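Putative Glycerophosphoryl diester phosphodiesterase (Silicibacter pomeroyi, PDB 3L12) is a putative member of the glycerophosphoryl diester phosphodiesterase family, built on a TIM-barrel fold that holds a magnesium ion. Local coordinates at residues G103-R108 and P116-L121; T275-E280 and T295-R300. All coordinates share one frame; numbering follows the deposited sequence. Where two conformers were deposited one is given.

Contact 1. Residues G103-R108 and P116-L121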
loop_
_atom_site.group_PDB
_atom_site.type_symbol
_atom_site.label_atom_id
_atom_site.label_comp_id
_atom_site.label_asym_id
_atom_site.label_seq_id
_atom_site.Cartn_x
_atom_site.Cartn_y
_atom_site.Cartn_z
ATOM N N GLY A 103 2.009 -3.502 14.682
ATOM C CA GLY A 103 1.247 -3.494 13.421
ATOM C C GLY A 103 0.546 -2.212 13.029
ATOM O O GLY A 103 -0.037 -2.152 11.949
ATOM N N GLY A 104 0.596 -1.197 13.860
ATOM C CA GLY A 104 -0.048 0.049 13.511
ATOM C C GLY A 104 0.426 1.137 14.399
ATOM O O GLY A 104 1.268 0.949 15.272
ATOM N N LEU A 105 -0.187 2.282 14.148
ATOM C CA LEU A 105 0.128 3.492 14.883
ATOM C C LEU A 105 -1.110 3.983 15.660
ATOM O O LEU A 105 -2.253 3.783 15.244
ATOM C CB LEU A 105 0.508 4.599 13.934
ATOM C CG LEU A 105 1.820 4.396 13.167
ATOM C CD1 LEU A 105 2.074 5.594 12.177
ATOM C CD2 LEU A 105 2.957 4.193 14.118
ATOM N N ASP A 106 -0.843 4.637 16.781
ATOM C CA ASP A 106 -1.856 5.301 17.610
ATOM C C ASP A 106 -2.216 6.638 16.976
ATOM O O ASP A 106 -1.458 7.633 17.042
ATOM C CB ASP A 106 -1.308 5.492 19.037
ATOM C CG ASP A 106 -2.335 6.034 20.008
ATOM O OD1 ASP A 106 -3.423 6.549 19.589
ATOM O OD2 ASP A 106 -2.006 6.011 21.215
ATOM N N GLY A 107 -3.440 6.699 16.404
ATOM C CA GLY A 107 -3.873 7.895 15.677
ATOM C C GLY A 107 -4.106 9.121 16.542
ATOM O O GLY A 107 -4.341 10.227 15.980
ATOM N N ARG A 108 -4.029 8.991 17.883
ATOM C CA ARG A 108 -4.150 10.140 18.827
ATOM C C ARG A 108 -2.889 10.916 18.985
ATOM O O ARG A 108 -2.863 11.978 19.638
ATOM C CB ARG A 108 -4.515 9.640 20.242
ATOM C CG ARG A 108 -5.848 8.890 20.239
ATOM C CD ARG A 108 -6.133 8.234 21.574
ATOM N NE ARG A 108 -5.087 7.268 21.910
ATOM C CZ ARG A 108 -4.945 6.739 23.120
ATOM N NH1 ARG A 108 -5.811 7.015 24.103
ATOM N NH2 ARG A 108 -3.930 5.961 23.365
ATOM N N PRO A 116 -1.511 9.223 8.624
ATOM C CA PRO A 116 -2.920 8.919 8.903
ATOM C C PRO A 116 -3.559 7.863 7.990
ATOM O O PRO A 116 -4.641 7.329 8.289
ATOM C CB PRO A 116 -3.611 10.274 8.737
ATOM C CG PRO A 116 -2.742 11.010 7.715
ATOM C CD PRO A 116 -1.308 10.541 7.972
ATOM N N ASP A 117 -2.885 7.571 6.894
ATOM C CA ASP A 117 -3.396 6.670 5.903
ATOM C C ASP A 117 -2.768 5.284 5.925
ATOM O O ASP A 117 -3.155 4.378 5.171
ATOM C CB ASP A 117 -3.216 7.289 4.521
ATOM C CG ASP A 117 -4.069 8.525 4.293
ATOM O OD1 ASP A 117 -4.939 8.936 5.112
ATOM O OD2 ASP A 117 -3.793 9.078 3.197
ATOM N N GLN A 118 -1.902 5.046 6.896
ATOM C CA GLN A 118 -1.214 3.785 7.044
ATOM C C GLN A 118 -2.216 2.740 7.511
ATOM O O GLN A 118 -2.973 2.990 8.442
ATOM C CB GLN A 118 -0.094 3.947 8.081
ATOM C CG GLN A 118 0.691 2.665 8.319
ATOM C CD GLN A 118 1.608 2.792 9.518
ATOM O OE1 GLN A 118 1.262 2.290 10.565
ATOM N NE2 GLN A 118 2.834 3.358 9.341
ATOM N N ALA A 119 -2.191 1.575 6.888
ATOM C CA ALA A 119 -3.011 0.460 7.292
ATOM C C ALA A 119 -2.783 0.112 8.752
ATOM O O ALA A 119 -1.699 0.306 9.279
ATOM C CB ALA A 119 -2.741 -0.761 6.425
ATOM N N PHE A 120 -3.826 -0.416 9.379
ATOM C CA PHE A 120 -3.763 -0.718 10.808
ATOM C C PHE A 120 -3.904 -2.198 10.973
ATOM O O PHE A 120 -5.026 -2.732 10.847
ATOM C CB PHE A 120 -4.847 0.044 11.605
ATOM C CG PHE A 120 -4.656 -0.089 13.093
ATOM C CD1 PHE A 120 -3.849 0.820 13.750
ATOM C CD2 PHE A 120 -5.257 -1.108 13.809
ATOM C CE1 PHE A 120 -3.622 0.699 15.126
ATOM C CE2 PHE A 120 -5.037 -1.236 15.198
ATOM C CZ PHE A 120 -4.223 -0.312 15.839
ATOM N N LEU A 121 -2.770 -2.843 11.275
ATOM C CA LEU A 121 -2.663 -4.273 11.399
ATOM C C LEU A 121 -2.494 -4.666 12.874
ATOM O O LEU A 121 -1.912 -3.921 13.626
ATOM C CB LEU A 121 -1.457 -4.816 10.574
ATOM C CG LEU A 121 -1.402 -4.567 9.060
ATOM C CD1 LEU A 121 -0.123 -5.167 8.369
ATOM C CD2 LEU A 121 -2.706 -5.126 8.429
HETATM O O HOH W 1 -1.337 2.500 11.276
#

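Contact 2. Residues T275-E280 and T295-R300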
loop_
_atom_site.group_PDB
_atom_site.type_symbol
_atom_site.label_atom_id
_atom_site.label_comp_id
_atom_site.label_asym_id
_atom_site.label_seq_id
_atom_site.Cartn_x
_atom_site.Cartn_y
_atom_site.Cartn_z
ATOM N N THR A 275 14.130 12.345 4.463
ATOM C CA THR A 275 13.082 11.400 4.076
ATOM C C THR A 275 12.099 12.366 3.371
ATOM O O THR A 275 11.558 13.288 3.994
ATOM C CB THR A 275 12.446 10.696 5.232
ATOM O OG1 THR A 275 13.404 9.795 5.803
ATOM C CG2 THR A 275 11.243 9.942 4.779
ATOM N N VAL A 276 11.936 12.179 2.068
ATOM C CA VAL A 276 11.303 13.235 1.251
ATOM C C VAL A 276 9.913 12.786 0.913
ATOM O O VAL A 276 9.722 11.808 0.158
ATOM C CB VAL A 276 12.174 13.592 -0.006
ATOM C CG1 VAL A 276 11.748 14.915 -0.603
ATOM C CG2 VAL A 276 13.742 13.588 0.264
ATOM N N ASN A 277 8.906 13.526 1.394
ATOM C CA ASN A 277 7.512 13.137 1.271
ATOM C C ASN A 277 6.613 14.148 0.595
ATOM O O ASN A 277 5.701 13.770 -0.121
ATOM C CB ASN A 277 6.939 12.864 2.662
ATOM C CG ASN A 277 7.588 11.665 3.342
ATOM O OD1 ASN A 277 8.139 10.764 2.660
ATOM N ND2 ASN A 277 7.477 11.603 4.689
ATOM N N GLU A 278 6.835 15.439 0.782
ATOM C CA GLU A 278 5.912 16.406 0.158
ATOM C C GLU A 278 6.241 16.551 -1.323
ATOM O O GLU A 278 7.416 16.571 -1.726
ATOM C CB GLU A 278 6.030 17.738 0.868
ATOM C CG GLU A 278 5.703 17.623 2.355
ATOM C CD GLU A 278 4.313 17.069 2.640
ATOM O OE1 GLU A 278 3.391 17.379 1.875
ATOM O OE2 GLU A 278 4.135 16.248 3.596
ATOM N N PRO A 279 5.210 16.660 -2.161
ATOM C CA PRO A 279 5.438 16.727 -3.601
ATOM C C PRO A 279 6.430 17.769 -4.085
ATOM O O PRO A 279 7.290 17.467 -4.948
ATOM C CB PRO A 279 4.033 16.977 -4.144
ATOM C CG PRO A 279 3.133 16.558 -3.123
ATOM C CD PRO A 279 3.797 16.537 -1.814
ATOM N N GLU A 280 6.360 18.992 -3.568
ATOM C CA GLU A 280 7.302 20.031 -3.981
ATOM C C GLU A 280 8.743 19.700 -3.558
ATOM O O GLU A 280 9.670 20.143 -4.221
ATOM C CB GLU A 280 6.909 21.434 -3.443
ATOM C CG GLU A 280 5.587 22.073 -3.980
ATOM C CD GLU A 280 4.948 23.103 -3.000
ATOM O OE1 GLU A 280 4.275 24.070 -3.460
ATOM O OE2 GLU A 280 5.116 22.939 -1.752
ATOM N N THR A 295 12.024 7.784 0.769
ATOM C CA THR A 295 10.667 8.300 0.965
ATOM C C THR A 295 9.736 7.334 1.750
ATOM O O THR A 295 9.775 6.131 1.602
ATOM C CB THR A 295 10.015 8.667 -0.399
ATOM O OG1 THR A 295 8.733 9.328 -0.185
ATOM C CG2 THR A 295 9.871 7.390 -1.308
ATOM N N ASP A 296 8.841 7.924 2.550
ATOM C CA ASP A 296 7.754 7.199 3.175
ATOM C C ASP A 296 6.589 6.868 2.216
ATOM O O ASP A 296 5.716 6.026 2.530
ATOM C CB ASP A 296 7.180 8.019 4.353
ATOM C CG ASP A 296 8.189 8.198 5.487
ATOM O OD1 ASP A 296 8.816 7.215 5.845
ATOM O OD2 ASP A 296 8.313 9.311 6.029
ATOM N N TYR A 297 6.605 7.514 1.022
ATOM C CA TYR A 297 5.523 7.418 0.030
ATOM C C TYR A 297 6.100 7.072 -1.337
ATOM O O TYR A 297 6.234 7.941 -2.191
ATOM C CB TYR A 297 4.768 8.745 -0.051
ATOM C CG TYR A 297 4.056 9.097 1.232
ATOM C CD1 TYR A 297 2.765 8.621 1.485
ATOM C CD2 TYR A 297 4.683 9.883 2.189
ATOM C CE1 TYR A 297 2.097 8.917 2.688
ATOM C CE2 TYR A 297 4.046 10.153 3.401
ATOM C CZ TYR A 297 2.786 9.695 3.638
ATOM O OH TYR A 297 2.094 9.998 4.824
ATOM N N PRO A 298 6.455 5.804 -1.516
ATOM C CA PRO A 298 7.090 5.444 -2.820
ATOM C C PRO A 298 6.187 5.684 -4.025
ATOM O O PRO A 298 6.690 6.147 -5.053
ATOM C CB PRO A 298 7.413 3.947 -2.665
ATOM C CG PRO A 298 7.150 3.593 -1.280
ATOM C CD PRO A 298 6.477 4.697 -0.550
ATOM N N GLY A 299 4.881 5.405 -3.944
ATOM C CA GLY A 299 4.030 5.640 -5.105
ATOM C C GLY A 299 4.003 7.104 -5.484
ATOM O O GLY A 299 4.023 7.429 -6.661
ATOM N N ARG A 300 3.850 7.997 -4.493
ATOM C CA ARG A 300 3.857 9.439 -4.713
ATOM C C ARG A 300 5.120 9.857 -5.435
ATOM O O ARG A 300 5.073 10.676 -6.382
ATOM C CB ARG A 300 3.734 10.129 -3.360
ATOM C CG ARG A 300 3.765 11.642 -3.476
ATOM C CD ARG A 300 3.726 12.295 -2.089
ATOM N NE ARG A 300 2.465 11.935 -1.409
ATOM C CZ ARG A 300 2.224 12.192 -0.122
ATOM N NH1 ARG A 300 3.162 12.739 0.669
ATOM N NH2 ARG A 300 1.043 11.895 0.393
HETATM O O HOH W 2 3.192 13.583 3.494
#

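Contact 1. Residues G103-R108 and P116-L121
Gly103 opens the contact with its carbonyl, which takes the one direct hydrogen bond between the two segments: Leu121 N donates to Gly103 O over 2.9 Å, coming from above the carbonyl plane. On the same residue CA approaches Leu121 O at 3.2 Å, a CA-H...O contact. With no side chain on Gly103 or Gly104 the two backbones lie close, and Gly104 CA comes to 3.9 Å from Phe120 CD1. Leu105 works through both backbone and side chain. Leu105 O meets the edge of the Phe120 ring near the ring plane, 3.4 Å from Phe120 CE1, with Phe120 CG held anti to the Phe120 backbone N (chi1 -171°). Leu105 N gives a hydrogen bond to a water that also lies 2.7 Å from Gln118 OE1 and within hydrogen-bonding distance of Ala119 O. The Leu105 side chain crosses the extended Gln118 at about a right angle, CG and CD1 against the amide, whose NE2 donates to Arg27 O. Farther on, Asp106 OD1 accepts from Arg108 N, and the Arg108 guanidinium grips the carboxylate side-on through NE and NH2. Gln302 OE1 of the second subunit is hydrogen-bonded to Phe120 N, and Arg303 of that subunit packs on Leu105 and Phe120. The touching residues form a buried pairing of the two loops that flank helix 110-114, the first turning away through an Asx turn at Asp106.

Contact 2. Residues T275-E280 and T295-R300
One side-chain amide, that of Asn277, reads both the backbone and the carboxylate of a single residue, Asp296. Its OD1 accepts from Asp296 N at 2.9 Å in the carbonyl plane, while its ND2 donates to the anti lone pair of Asp296 OD2 at 2.8 Å along a nearly straight path (173°). The carboxylate is also held by Arg27 through OD2 and by His23 through OD1, so its negative charge is probably well stabilised. Thr275 CG2 crosses over to the same group, 3.2 Å from Asp296 OD2. Thr295 OG1, anti to its own backbone N, donates to Val276 O at 2.7 Å and accepts from Tyr297 N, closing an ST turn. The Asn277 amide stands almost perpendicular to the Tyr297 ring, with Asn277 CG at the ring edge, 3.6 Å from Tyr297 CD2. Arg300 NH1 lies over one face of that ring, toward the rim, and Tyr297 CG sits over the centre of the guanidinium. With the Arg300 chain bent at chi3 (-62°), NH1 donates to Asn277 O at 2.9 Å; the oxygen lies in the guanidinium plane, but the donor sits above the carbonyl plane. A water links NH1 to Glu278 OE2. Asp117 of the second subunit forms a salt bridge with Arg300 NE. Segment 275-280 follows strand 270-273, segment 295-300 starts at the last residue of the neighbouring parallel strand 292-295, and they lead into helices 279-288 and 298-307, N-capped at Glu278 and Tyr297.

In the fold
Contact 1 closes in the chain before contact 2 opens; their centres lie 18 Å apart, and their nearest atoms are separated by about 5 Å. Contact 1 joins loops flanking helix 110-114, between strands 61-63 and 145-150, whereas contact 2 belongs to the barrel itself, where two neighbouring strands give way to helices. Arg27 ties them together, its O bound to Gln118 and its NH2 to Asp296. Across the dimer they meet again, since Asp117 of one subunit pairs with Arg300 of the other, so both contacts contribute to the subunit interface. Contact 2 lies nearer the magnesium ion, with the Thr275 side chain about 7 Å from it.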